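Local coordinates for RagA protein (Porphyromonas gingivalis, PDB 6SLN), which probably takes up peptides across the bacterial outer membrane as a TonB-dependent receptor, working as part of a complex with another protein, at residues Y381-F392 / V978-S986; G806-G814 / V823-L832. All coordinates share one frame; numbering follows the deposited sequence.

Contact 1: residues Y381-F392 / V978-S986; sequences YFGKYYMGSGTF and VGKNQYPNS
Asn981 pushes its side chain into the loop 381-392, which follows barrel strand 363-377 of this TonB-dependent receptor and leads into helix 390-396; its partner segment 978-986 runs into the last barrel strand. Hydrogen bonds make up the centre. With CG anti to the backbone N (chi1 -171°), the Asn981 carboxamide reaches between the two sides of the loop. Asn981 OD1 accepts from Phe392 N at 2.8 Å, in a nearly straight bond whose donor is tilted out of the carbonyl plane, while Asn981 ND2 makes a weak, bent bond to Lys384 O at 2.8 Å. The amide thus spans from helical Phe392 to Lys384 at the end of the type II turn 381-384, firmly through OD1 and weakly through ND2. That turn is gripped by backbone too: Gly383 N gives its hydrogen to Asn981 O at 2.8 Å. Thr391 OG1 donates to Gln982 O at 2.6 Å, in the carbonyl plane and on a lone pair, and takes a hydrogen from a water that also accepts from Gln982 N.

Aromatic and apolar packing flanks this network. The Phe382 and Tyr983 rings meet obliquely, with planes at 44° and centroids 4.5 Å apart; Tyr983 CB lies over the Phe382 face in a CH-pi contact. On the far side of Asn981, Lys980 crosses Tyr385 obliquely, its CB against the hydroxyl end of the ring; that hydroxyl is hydrogen-bonded to Asp875, whose same carboxylate oxygen also accepts from Asn981 N. The extended Lys980 chain carries NZ on to the bound peptide, where it is hydrogen-bonded to a polar side chain and to the peptide backbone. Thr391 and Pro984 meet tip to tip, CG2 of Thr391 standing 3.6 Å from CG of Pro984.

Contact 2: residues G806-G814 / V823-L832; sequences GKQLWYVPG and VTTSQYSADL
An antiparallel strand pair, 807-812 with 823-825, joins Trp810 to Thr825 and Tyr811 to Thr824 in a small sheet separate from the barrel wall. Trp810 and Thr825 form the hydrogen-bonded pair, Trp810 N giving to Thr825 O at 3.1 Å and Thr825 N to Trp810 O at 2.9 Å. Two residues on, Val812 N donates to Val823 O at 2.9 Å. Beyond Thr825 the second chain leaves the ladder, and a water there donates to both Gln808 O and Ser826 O, continuing the link where direct bonding stops.

The two faces differ. On that of Tyr811 and Thr824, a non-hydrogen-bonded pair, Thr824 CG2 comes obliquely to the Tyr811 ring at CD1, while Leu809 lays its methyl CD1 across Thr824. The other face holds the main aromatic contact. There Tyr828, its ring swung anti to the backbone N (chi1 179°), turns an edge to the face of the Trp810 indole, an edge-to-face pair with planes at 55° and centroids 4.8 Å apart measured to the six-membered ring. Tyr828 CD1 lies over the indole, and Tyr828 CB sits above the six-membered ring, 3.8 Å from its centroid, as a CH-pi partner. Ser826 O reaches the indole edge, in its plane. Farther along, Leu832 folds back: its CD1 approaches Trp810 CB, and Leu832 CD2 meets Val812 CG1 at 4.1 Å.

The indole NE1 is hydrogen-bonded to Asp917, which satisfies the ring's only N-H. Strand 807-812 also pairs antiparallel with strand 792-802, so it lies between that strand and 822-825; Ala796 of strand 792-802 touches both Trp810 and Tyr828. After Leu832 the chain enters strand 833-836, which pairs with 792-802 as well.

Overall arrangement
The centre of contact 1, a buried contact, lies about 16 Å from the centre of the chain, whereas that of contact 2, only partly buried, lies about 37 Å from it. Their centres are about 31 Å apart and their nearest atoms about 15 Å, so the two do not touch; in sequence, contact 2 falls inside the long excursion closed by contact 1. The bound peptide is within reach of contact 1, where Tyr385, Tyr386 and Val978 pack on it. At contact 2 the foreign neighbour is instead the chain of another protein, which packs on Ala830 and Asp831. The phospholipid pocket, with Phe501 and Tyr525 among its residues, draws on neither contact.

Contact 1: residues Y381-F392 / V978-S986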
loop_
_atom_site.group_PDB
_atom_site.type_symbol
_atom_site.label_atom_id
_atom_site.label_comp_id
_atom_site.label_asym_id
_atom_site.label_seq_id
_atom_site.Cartn_x
_atom_site.Cartn_y
_atom_site.Cartn_z
ATOM N N TYR A 381 17.163 -16.418 -6.699
ATOM C CA TYR A 381 17.839 -16.624 -7.965
ATOM C C TYR A 381 18.064 -18.087 -8.260
ATOM O O TYR A 381 18.290 -18.443 -9.426
ATOM C CB TYR A 381 19.179 -15.875 -7.995
ATOM C CG TYR A 381 18.987 -14.386 -8.165
ATOM C CD1 TYR A 381 18.165 -13.888 -9.163
ATOM C CD2 TYR A 381 19.600 -13.482 -7.315
ATOM C CE1 TYR A 381 17.983 -12.541 -9.327
ATOM C CE2 TYR A 381 19.414 -12.125 -7.467
ATOM C CZ TYR A 381 18.603 -11.660 -8.476
ATOM O OH TYR A 381 18.404 -10.311 -8.638
ATOM N N PHE A 382 17.961 -18.938 -7.245
ATOM C CA PHE A 382 18.167 -20.360 -7.420
ATOM C C PHE A 382 17.148 -20.943 -8.390
ATOM O O PHE A 382 16.036 -20.432 -8.550
ATOM C CB PHE A 382 18.107 -21.060 -6.064
ATOM C CG PHE A 382 19.346 -20.821 -5.222
ATOM C CD1 PHE A 382 20.427 -21.664 -5.324
ATOM C CD2 PHE A 382 19.421 -19.740 -4.370
ATOM C CE1 PHE A 382 21.551 -21.450 -4.576
ATOM C CE2 PHE A 382 20.544 -19.513 -3.630
ATOM C CZ PHE A 382 21.615 -20.371 -3.736
ATOM N N GLY A 383 17.557 -22.009 -9.072
ATOM C CA GLY A 383 16.749 -22.569 -10.122
ATOM C C GLY A 383 16.798 -21.814 -11.424
ATOM O O GLY A 383 16.376 -22.356 -12.441
ATOM N N LYS A 384 17.288 -20.587 -11.436
ATOM C CA LYS A 384 17.575 -19.871 -12.670
ATOM C C LYS A 384 19.089 -19.796 -12.882
ATOM O O LYS A 384 19.889 -20.078 -11.979
ATOM C CB LYS A 384 16.936 -18.479 -12.641
ATOM C CG LYS A 384 15.451 -18.523 -12.863
ATOM C CD LYS A 384 14.794 -17.158 -12.758
ATOM C CE LYS A 384 14.797 -16.654 -11.332
ATOM N NZ LYS A 384 14.320 -15.238 -11.258
ATOM N N TYR A 385 19.478 -19.452 -14.109
ATOM C CA TYR A 385 20.866 -19.556 -14.563
ATOM C C TYR A 385 21.396 -18.140 -14.746
ATOM O O TYR A 385 21.261 -17.535 -15.812
ATOM C CB TYR A 385 21.000 -20.381 -15.861
ATOM C CG TYR A 385 21.051 -21.852 -15.594
ATOM C CD1 TYR A 385 22.179 -22.443 -15.041
ATOM C CD2 TYR A 385 19.962 -22.658 -15.870
ATOM C CE1 TYR A 385 22.216 -23.812 -14.788
ATOM C CE2 TYR A 385 19.988 -24.026 -15.622
ATOM C CZ TYR A 385 21.107 -24.596 -15.084
ATOM O OH TYR A 385 21.104 -25.946 -14.839
ATOM N N TYR A 386 22.008 -17.623 -13.693
ATOM C CA TYR A 386 22.653 -16.323 -13.695
ATOM C C TYR A 386 24.131 -16.537 -13.411
ATOM O O TYR A 386 24.482 -17.265 -12.474
ATOM C CB TYR A 386 22.052 -15.424 -12.626
ATOM C CG TYR A 386 20.624 -14.993 -12.845
ATOM C CD1 TYR A 386 20.325 -13.948 -13.717
ATOM C CD2 TYR A 386 19.574 -15.587 -12.140
ATOM C CE1 TYR A 386 19.031 -13.522 -13.901
ATOM C CE2 TYR A 386 18.260 -15.162 -12.321
ATOM C CZ TYR A 386 18.000 -14.128 -13.204
ATOM O OH TYR A 386 16.710 -13.684 -13.409
ATOM N N MET A 387 24.998 -15.914 -14.207
ATOM C CA MET A 387 26.423 -16.041 -13.929
ATOM C C MET A 387 26.752 -15.560 -12.524
ATOM O O MET A 387 26.270 -14.516 -12.071
ATOM C CB MET A 387 27.260 -15.250 -14.914
ATOM C CG MET A 387 28.679 -15.709 -14.886
ATOM S SD MET A 387 29.236 -15.892 -16.559
ATOM C CE MET A 387 28.996 -14.228 -17.183
ATOM N N GLY A 388 27.559 -16.345 -11.831
ATOM C CA GLY A 388 27.982 -16.022 -10.496
ATOM C C GLY A 388 27.007 -16.396 -9.409
ATOM O O GLY A 388 27.339 -16.245 -8.227
ATOM N N SER A 389 25.826 -16.894 -9.756
ATOM C CA SER A 389 24.802 -17.174 -8.761
ATOM C C SER A 389 24.680 -18.674 -8.488
ATOM O O SER A 389 24.817 -19.496 -9.393
ATOM C CB SER A 389 23.465 -16.600 -9.218
ATOM O OG SER A 389 22.400 -17.091 -8.417
ATOM N N GLY A 390 24.445 -19.024 -7.226
ATOM C CA GLY A 390 24.009 -20.348 -6.847
ATOM C C GLY A 390 25.043 -21.427 -7.039
ATOM O O GLY A 390 26.202 -21.185 -7.365
ATOM N N THR A 391 24.592 -22.664 -6.814
ATOM C CA THR A 391 25.471 -23.801 -7.060
ATOM C C THR A 391 25.927 -23.819 -8.506
ATOM O O THR A 391 27.021 -24.302 -8.806
ATOM C CB THR A 391 24.774 -25.106 -6.722
ATOM O OG1 THR A 391 23.464 -25.087 -7.299
ATOM C CG2 THR A 391 24.675 -25.287 -5.228
ATOM N N PHE A 392 25.111 -23.279 -9.406
ATOM C CA PHE A 392 25.544 -23.092 -10.783
ATOM C C PHE A 392 26.815 -22.255 -10.852
ATOM O O PHE A 392 27.770 -22.614 -11.549
ATOM C CB PHE A 392 24.433 -22.433 -11.593
ATOM C CG PHE A 392 24.876 -21.972 -12.935
ATOM C CD1 PHE A 392 25.219 -22.886 -13.911
ATOM C CD2 PHE A 392 24.987 -20.626 -13.213
ATOM C CE1 PHE A 392 25.633 -22.469 -15.162
ATOM C CE2 PHE A 392 25.399 -20.193 -14.459
ATOM C CZ PHE A 392 25.725 -21.123 -15.442
ATOM N N VAL A 978 13.896 -31.670 -14.052
ATOM C CA VAL A 978 15.219 -31.094 -14.247
ATOM C C VAL A 978 15.724 -30.592 -12.910
ATOM O O VAL A 978 15.003 -29.913 -12.174
ATOM C CB VAL A 978 15.210 -29.963 -15.292
ATOM C CG1 VAL A 978 14.218 -28.894 -14.909
ATOM C CG2 VAL A 978 16.586 -29.381 -15.429
ATOM N N GLY A 979 16.962 -30.997 -12.567
ATOM C CA GLY A 979 17.734 -30.322 -11.540
ATOM C C GLY A 979 18.528 -29.224 -12.208
ATOM O O GLY A 979 19.194 -29.454 -13.217
ATOM N N LYS A 980 18.409 -28.005 -11.686
ATOM C CA LYS A 980 19.124 -26.884 -12.279
ATOM C C LYS A 980 19.329 -25.806 -11.227
ATOM O O LYS A 980 18.382 -25.451 -10.519
ATOM C CB LYS A 980 18.361 -26.325 -13.485
ATOM C CG LYS A 980 16.900 -26.037 -13.200
ATOM C CD LYS A 980 16.279 -25.137 -14.251
ATOM C CE LYS A 980 14.842 -24.740 -13.840
ATOM N NZ LYS A 980 13.940 -24.410 -15.004
ATOM N N ASN A 981 20.557 -25.282 -11.153
ATOM C CA ASN A 981 20.999 -24.352 -10.120
ATOM C C ASN A 981 20.311 -24.626 -8.785
ATOM O O ASN A 981 19.585 -23.771 -8.256
ATOM C CB ASN A 981 20.779 -22.897 -10.555
ATOM C CG ASN A 981 21.440 -21.901 -9.592
ATOM O OD1 ASN A 981 22.514 -22.166 -9.038
ATOM N ND2 ASN A 981 20.787 -20.771 -9.372
ATOM N N GLN A 982 20.531 -25.815 -8.235
ATOM C CA GLN A 982 19.828 -26.211 -7.029
ATOM C C GLN A 982 20.260 -25.376 -5.831
ATOM O O GLN A 982 21.439 -25.045 -5.670
ATOM C CB GLN A 982 20.064 -27.688 -6.739
ATOM C CG GLN A 982 19.820 -28.601 -7.919
ATOM C CD GLN A 982 20.363 -29.997 -7.657
ATOM O OE1 GLN A 982 21.518 -30.160 -7.245
ATOM N NE2 GLN A 982 19.534 -31.011 -7.884
ATOM N N TYR A 983 19.283 -25.001 -5.012
ATOM C CA TYR A 983 19.540 -24.659 -3.621
ATOM C C TYR A 983 19.507 -25.994 -2.883
ATOM O O TYR A 983 18.424 -26.494 -2.564
ATOM C CB TYR A 983 18.498 -23.663 -3.084
ATOM C CG TYR A 983 18.885 -22.994 -1.777
ATOM C CD1 TYR A 983 19.470 -23.727 -0.739
ATOM C CD2 TYR A 983 18.673 -21.637 -1.582
ATOM C CE1 TYR A 983 19.832 -23.130 0.457
ATOM C CE2 TYR A 983 19.048 -21.019 -0.378
ATOM C CZ TYR A 983 19.630 -21.775 0.640
ATOM O OH TYR A 983 20.006 -21.193 1.842
ATOM N N PRO A 984 20.651 -26.623 -2.634
ATOM C CA PRO A 984 20.632 -28.007 -2.139
ATOM C C PRO A 984 20.019 -28.089 -0.749
ATOM O O PRO A 984 20.045 -27.127 0.021
ATOM C CB PRO A 984 22.115 -28.397 -2.113
ATOM C CG PRO A 984 22.846 -27.299 -2.891
ATOM C CD PRO A 984 22.017 -26.082 -2.759
ATOM N N ASN A 985 19.441 -29.243 -0.432
ATOM C CA ASN A 985 19.055 -29.473 0.950
ATOM C C ASN A 985 20.296 -29.444 1.828
ATOM O O ASN A 985 21.430 -29.578 1.360
ATOM C CB ASN A 985 18.333 -30.809 1.122
ATOM C CG ASN A 985 16.858 -30.727 0.767
ATOM O OD1 ASN A 985 16.079 -30.026 1.421
ATOM N ND2 ASN A 985 16.468 -31.446 -0.279
ATOM N N SER A 986 20.076 -29.252 3.117
ATOM C CA SER A 986 21.174 -28.991 4.027
ATOM C C SER A 986 21.399 -30.178 4.944
ATOM O O SER A 986 20.553 -31.068 5.077
ATOM C CB SER A 986 20.902 -27.738 4.851
ATOM O OG SER A 986 19.593 -27.789 5.380
HETATM O O HOH W 1 22.781 -27.211 -9.230
#

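Contact 2: residues G806-G814 / V823-L832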
loop_
_atom_site.group_PDB
_atom_site.type_symbol
_atom_site.label_atom_id
_atom_site.label_comp_id
_atom_site.label_asym_id
_atom_site.label_seq_id
_atom_site.Cartn_x
_atom_site.Cartn_y
_atom_site.Cartn_z
ATOM N N GLY A 806 34.845 -37.436 -34.319
ATOM C CA GLY A 806 34.579 -36.702 -33.108
ATOM C C GLY A 806 33.167 -36.172 -32.971
ATOM O O GLY A 806 32.905 -35.388 -32.050
ATOM N N LYS A 807 32.248 -36.578 -33.841
ATOM C CA LYS A 807 30.900 -36.044 -33.798
ATOM C C LYS A 807 30.031 -36.853 -32.848
ATOM O O LYS A 807 30.236 -38.048 -32.649
ATOM C CB LYS A 807 30.285 -36.044 -35.196
ATOM C CG LYS A 807 30.932 -35.058 -36.164
ATOM C CD LYS A 807 30.199 -35.037 -37.510
ATOM C CE LYS A 807 30.609 -33.825 -38.346
ATOM N NZ LYS A 807 31.916 -33.237 -37.891
ATOM N N GLN A 808 29.045 -36.185 -32.268
ATOM C CA GLN A 808 28.088 -36.862 -31.413
ATOM C C GLN A 808 27.149 -37.734 -32.238
ATOM O O GLN A 808 26.901 -37.491 -33.423
ATOM C CB GLN A 808 27.283 -35.847 -30.608
ATOM C CG GLN A 808 28.148 -35.017 -29.717
ATOM C CD GLN A 808 27.350 -34.204 -28.775
ATOM O OE1 GLN A 808 26.896 -33.118 -29.123
ATOM N NE2 GLN A 808 27.159 -34.715 -27.563
ATOM N N LEU A 809 26.615 -38.758 -31.582
ATOM C CA LEU A 809 25.810 -39.766 -32.240
ATOM C C LEU A 809 24.564 -40.055 -31.412
ATOM O O LEU A 809 24.608 -40.067 -30.176
ATOM C CB LEU A 809 26.628 -41.049 -32.464
ATOM C CG LEU A 809 27.648 -41.010 -33.613
ATOM C CD1 LEU A 809 28.189 -42.400 -33.960
ATOM C CD2 LEU A 809 27.054 -40.363 -34.852
ATOM N N TRP A 810 23.453 -40.280 -32.103
ATOM C CA TRP A 810 22.215 -40.698 -31.468
ATOM C C TRP A 810 21.646 -41.900 -32.206
ATOM O O TRP A 810 21.864 -42.077 -33.409
ATOM C CB TRP A 810 21.173 -39.556 -31.431
ATOM C CG TRP A 810 21.658 -38.360 -30.698
ATOM C CD1 TRP A 810 21.455 -38.067 -29.381
ATOM C CD2 TRP A 810 22.446 -37.291 -31.232
ATOM N NE1 TRP A 810 22.063 -36.867 -29.061
ATOM C CE2 TRP A 810 22.682 -36.375 -30.180
ATOM C CE3 TRP A 810 22.984 -37.021 -32.496
ATOM C CZ2 TRP A 810 23.429 -35.210 -30.358
ATOM C CZ3 TRP A 810 23.724 -35.864 -32.674
ATOM C CH2 TRP A 810 23.942 -34.973 -31.608
ATOM N N TYR A 811 20.922 -42.734 -31.472
ATOM C CA TYR A 811 20.232 -43.835 -32.115
ATOM C C TYR A 811 18.982 -43.325 -32.806
ATOM O O TYR A 811 18.323 -42.384 -32.349
ATOM C CB TYR A 811 19.857 -44.917 -31.111
ATOM C CG TYR A 811 21.034 -45.612 -30.481
ATOM C CD1 TYR A 811 21.945 -46.321 -31.256
ATOM C CD2 TYR A 811 21.242 -45.549 -29.097
ATOM C CE1 TYR A 811 23.034 -46.953 -30.669
ATOM C CE2 TYR A 811 22.323 -46.178 -28.506
ATOM C CZ TYR A 811 23.212 -46.874 -29.295
ATOM O OH TYR A 811 24.276 -47.493 -28.709
ATOM N N VAL A 812 18.656 -43.957 -33.930
ATOM C CA VAL A 812 17.431 -43.693 -34.660
ATOM C C VAL A 812 16.356 -44.681 -34.145
ATOM O O VAL A 812 16.510 -45.886 -34.395
ATOM C CB VAL A 812 17.632 -43.833 -36.166
ATOM C CG1 VAL A 812 16.460 -43.209 -36.917
ATOM C CG2 VAL A 812 18.982 -43.211 -36.554
ATOM N N PRO A 813 15.331 -44.214 -33.461
ATOM C CA PRO A 813 14.369 -45.153 -32.860
ATOM C C PRO A 813 13.751 -46.073 -33.903
ATOM O O PRO A 813 13.338 -45.638 -34.984
ATOM C CB PRO A 813 13.323 -44.234 -32.218
ATOM C CG PRO A 813 13.587 -42.869 -32.782
ATOM C CD PRO A 813 15.028 -42.817 -33.123
ATOM N N GLY A 814 13.714 -47.350 -33.571
ATOM C CA GLY A 814 13.231 -48.392 -34.464
ATOM C C GLY A 814 14.283 -48.990 -35.371
ATOM O O GLY A 814 14.417 -50.210 -35.443
ATOM N N VAL A 823 20.835 -48.289 -35.399
ATOM C CA VAL A 823 21.367 -47.332 -36.363
ATOM C C VAL A 823 21.658 -46.028 -35.642
ATOM O O VAL A 823 20.879 -45.585 -34.789
ATOM C CB VAL A 823 20.386 -47.108 -37.529
ATOM C CG1 VAL A 823 20.871 -45.975 -38.426
ATOM C CG2 VAL A 823 20.206 -48.381 -38.330
ATOM N N THR A 824 22.784 -45.412 -35.982
ATOM C CA THR A 824 23.183 -44.142 -35.408
ATOM C C THR A 824 23.153 -43.060 -36.481
ATOM O O THR A 824 23.142 -43.336 -37.679
ATOM C CB THR A 824 24.582 -44.232 -34.764
ATOM O OG1 THR A 824 25.585 -44.471 -35.761
ATOM C CG2 THR A 824 24.616 -45.344 -33.729
ATOM N N THR A 825 23.123 -41.810 -36.034
ATOM C CA THR A 825 23.221 -40.700 -36.963
ATOM C C THR A 825 24.014 -39.581 -36.301
ATOM O O THR A 825 24.000 -39.438 -35.074
ATOM C CB THR A 825 21.830 -40.217 -37.393
ATOM O OG1 THR A 825 21.970 -39.197 -38.379
ATOM C CG2 THR A 825 21.053 -39.660 -36.209
ATOM N N SER A 826 24.730 -38.803 -37.121
ATOM C CA SER A 826 25.343 -37.577 -36.628
ATOM C C SER A 826 24.433 -36.356 -36.759
ATOM O O SER A 826 24.609 -35.390 -36.002
ATOM C CB SER A 826 26.658 -37.298 -37.353
ATOM O OG SER A 826 26.478 -36.387 -38.420
ATOM N N GLN A 827 23.474 -36.369 -37.691
ATOM C CA GLN A 827 22.522 -35.268 -37.834
ATOM C C GLN A 827 21.434 -35.423 -36.777
ATOM O O GLN A 827 20.631 -36.362 -36.840
ATOM C CB GLN A 827 21.921 -35.233 -39.238
ATOM C CG GLN A 827 22.941 -35.256 -40.364
ATOM C CD GLN A 827 22.521 -34.427 -41.566
ATOM O OE1 GLN A 827 21.335 -34.319 -41.872
ATOM N NE2 GLN A 827 23.497 -33.840 -42.255
ATOM N N TYR A 828 21.416 -34.509 -35.804
ATOM C CA TYR A 828 20.417 -34.504 -34.741
ATOM C C TYR A 828 19.150 -33.781 -35.198
ATOM O O TYR A 828 19.219 -32.758 -35.888
ATOM C CB TYR A 828 20.969 -33.826 -33.477
ATOM C CG TYR A 828 19.968 -33.774 -32.344
ATOM C CD1 TYR A 828 19.760 -34.878 -31.540
ATOM C CD2 TYR A 828 19.192 -32.635 -32.110
ATOM C CE1 TYR A 828 18.819 -34.862 -30.523
ATOM C CE2 TYR A 828 18.248 -32.603 -31.087
ATOM C CZ TYR A 828 18.070 -33.724 -30.289
ATOM O OH TYR A 828 17.154 -33.738 -29.255
ATOM N N SER A 829 17.989 -34.309 -34.813
ATOM C CA SER A 829 16.743 -33.584 -35.030
ATOM C C SER A 829 15.720 -33.988 -33.982
ATOM O O SER A 829 15.891 -34.978 -33.264
ATOM C CB SER A 829 16.156 -33.832 -36.416
ATOM O OG SER A 829 15.275 -34.935 -36.367
ATOM N N ALA A 830 14.634 -33.204 -33.928
ATOM C CA ALA A 830 13.498 -33.495 -33.056
ATOM C C ALA A 830 13.061 -34.950 -33.150
ATOM O O ALA A 830 12.651 -35.549 -32.148
ATOM C CB ALA A 830 12.321 -32.588 -33.427
ATOM N N ASP A 831 13.172 -35.538 -34.340
ATOM C CA ASP A 831 12.549 -36.821 -34.619
ATOM C C ASP A 831 13.252 -37.982 -33.936
ATOM O O ASP A 831 12.667 -39.066 -33.831
ATOM C CB ASP A 831 12.496 -37.023 -36.127
ATOM C CG ASP A 831 12.142 -35.740 -36.868
ATOM O OD1 ASP A 831 11.230 -35.007 -36.415
ATOM O OD2 ASP A 831 12.775 -35.462 -37.909
ATOM N N LEU A 832 14.476 -37.789 -33.445
ATOM C CA LEU A 832 15.138 -38.893 -32.759
ATOM C C LEU A 832 14.614 -39.107 -31.355
ATOM O O LEU A 832 15.055 -40.048 -30.686
ATOM C CB LEU A 832 16.642 -38.655 -32.702
ATOM C CG LEU A 832 17.287 -38.453 -34.063
ATOM C CD1 LEU A 832 18.630 -37.751 -33.887
ATOM C CD2 LEU A 832 17.431 -39.803 -34.791
HETATM O O HOH W 2 27.127 -34.863 -34.527
#